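Local coordinates for protein VP5 (Halorubrum pleomorphic virus 2, PDB 6QGI) that probably mediates fusion of the viral envelope with the membrane of its haloarchaeal host cell, at residues 16-20 / 21-25. Sequence-based numbering, arbitrary orientation.
Sequences VGWAL and REFEI
With CG set between its backbone N and carbonyl carbon (chi1 68°) and the chain extended from CG to NE, Arg21 doubles back along Gly17 and lays one face of its guanidinium over Gly17 CA, which stands 3.9 Å from Arg21 NH2. The Phe23 ring reaches the same glycine: Gly17 CA sits over its face in a CH-pi contact, 3.9 Å from the ring centroid and 27° off the normal, and Trp18 N lies above that face too, 3.5 Å from Phe23 CG. Gly17 CA is thus met by two flat groups, the Phe23 ring and the Arg21 guanidinium, each through a face. The backbone here is a single 3-10 turn, residues 17-19, in the loop leading from strand 11-13 to helix 37-60. Gly17 O takes both Leu20 N, the 3-10 bond, at 2.9 Å and Arg21 N, one residue further on, at 2.8 Å. Trp18 CB packs on Phe23 CB at 3.8 Å, while Phe23 CD2 meets the indole at its edge. Leu20 CB passes obliquely by the guanidinium, 3.9 Å from Arg21 NH1. Arg21 NH2 forms a salt bridge with Asp289 of helix 285-292, and Asn112 of helix 91-133 bonds through ND2 to Trp18 O and through OD1 to Phe23 N.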
loop_
_atom_site.group_PDB
_atom_site.type_symbol
_atom_site.label_atom_id
_atom_site.label_comp_id
_atom_site.label_asym_id
_atom_site.label_seq_id
_atom_site.Cartn_x
_atom_site.Cartn_y
_atom_site.Cartn_z
ATOM N N VAL A 16 1.648 1.351 5.388
ATOM C CA VAL A 16 2.120 2.743 5.512
ATOM C C VAL A 16 3.032 2.950 6.737
ATOM O O VAL A 16 3.416 4.095 7.020
ATOM C CB VAL A 16 0.936 3.756 5.523
ATOM C CG1 VAL A 16 0.166 3.734 4.208
ATOM C CG2 VAL A 16 -0.002 3.522 6.701
ATOM N N GLY A 17 3.371 1.856 7.425
ATOM C CA GLY A 17 4.215 1.888 8.613
ATOM C C GLY A 17 5.594 2.464 8.376
ATOM O O GLY A 17 6.192 3.033 9.294
ATOM N N TRP A 18 6.076 2.360 7.120
ATOM C CA TRP A 18 7.369 2.852 6.631
ATOM C C TRP A 18 7.488 4.371 6.731
ATOM O O TRP A 18 8.600 4.908 6.737
ATOM C CB TRP A 18 7.579 2.415 5.176
ATOM C CG TRP A 18 6.539 2.943 4.236
ATOM C CD1 TRP A 18 5.346 2.362 3.925
ATOM C CD2 TRP A 18 6.608 4.156 3.480
ATOM N NE1 TRP A 18 4.638 3.169 3.069
ATOM C CE2 TRP A 18 5.405 4.260 2.748
ATOM C CE3 TRP A 18 7.570 5.174 3.356
ATOM C CZ2 TRP A 18 5.139 5.339 1.899
ATOM C CZ3 TRP A 18 7.307 6.242 2.513
ATOM C CH2 TRP A 18 6.109 6.313 1.787
ATOM N N ALA A 19 6.342 5.065 6.765
ATOM C CA ALA A 19 6.288 6.514 6.894
ATOM C C ALA A 19 6.230 6.917 8.368
ATOM O O ALA A 19 6.322 8.099 8.677
ATOM C CB ALA A 19 5.079 7.051 6.145
ATOM N N LEU A 20 6.104 5.932 9.279
ATOM C CA LEU A 20 6.015 6.197 10.715
ATOM C C LEU A 20 7.214 5.678 11.505
ATOM O O LEU A 20 7.652 6.346 12.439
ATOM C CB LEU A 20 4.730 5.588 11.285
ATOM C CG LEU A 20 3.439 6.276 10.884
ATOM C CD1 LEU A 20 2.270 5.476 11.318
ATOM C CD2 LEU A 20 3.352 7.682 11.483
ATOM N N ARG A 21 7.734 4.489 11.149
ATOM C CA ARG A 21 8.849 3.855 11.861
ATOM C C ARG A 21 9.654 2.958 10.928
ATOM O O ARG A 21 9.248 2.774 9.781
ATOM C CB ARG A 21 8.291 3.030 13.034
ATOM C CG ARG A 21 7.495 1.811 12.563
ATOM C CD ARG A 21 6.569 1.260 13.608
ATOM N NE ARG A 21 5.573 0.395 12.978
ATOM C CZ ARG A 21 4.379 0.805 12.559
ATOM N NH1 ARG A 21 4.015 2.074 12.717
ATOM N NH2 ARG A 21 3.541 -0.045 11.989
ATOM N N GLU A 22 10.767 2.368 11.429
ATOM C CA GLU A 22 11.568 1.406 10.671
ATOM C C GLU A 22 10.658 0.217 10.332
ATOM O O GLU A 22 10.029 -0.353 11.224
ATOM C CB GLU A 22 12.815 0.979 11.461
ATOM C CG GLU A 22 13.891 0.356 10.591
ATOM C CD GLU A 22 15.029 -0.347 11.305
ATOM O OE1 GLU A 22 14.976 -0.480 12.550
ATOM O OE2 GLU A 22 15.978 -0.777 10.610
ATOM N N PHE A 23 10.500 -0.064 9.038
ATOM C CA PHE A 23 9.587 -1.090 8.534
ATOM C C PHE A 23 10.336 -2.297 7.979
ATOM O O PHE A 23 11.451 -2.153 7.473
ATOM C CB PHE A 23 8.692 -0.476 7.442
ATOM C CG PHE A 23 7.265 -0.971 7.348
ATOM C CD1 PHE A 23 6.468 -1.077 8.486
ATOM C CD2 PHE A 23 6.688 -1.249 6.111
ATOM C CE1 PHE A 23 5.146 -1.523 8.394
ATOM C CE2 PHE A 23 5.359 -1.681 6.020
ATOM C CZ PHE A 23 4.597 -1.810 7.162
ATOM N N GLU A 24 9.716 -3.486 8.070
ATOM C CA GLU A 24 10.309 -4.715 7.551
ATOM C C GLU A 24 10.025 -4.809 6.064
ATOM O O GLU A 24 8.865 -4.935 5.658
ATOM C CB GLU A 24 9.792 -5.951 8.302
ATOM C CG GLU A 24 10.324 -6.050 9.723
ATOM C CD GLU A 24 9.824 -7.214 10.559
ATOM O OE1 GLU A 24 8.914 -7.945 10.105
ATOM O OE2 GLU A 24 10.357 -7.397 11.677
ATOM N N ILE A 25 11.081 -4.697 5.248
ATOM C CA ILE A 25 10.971 -4.747 3.792
ATOM C C ILE A 25 10.967 -6.217 3.336
ATOM O O ILE A 25 11.685 -7.050 3.896
ATOM C CB ILE A 25 12.081 -3.879 3.111
ATOM C CG1 ILE A 25 11.733 -2.376 3.272
ATOM C CG2 ILE A 25 12.273 -4.223 1.619
ATOM C CD1 ILE A 25 12.820 -1.460 3.167
#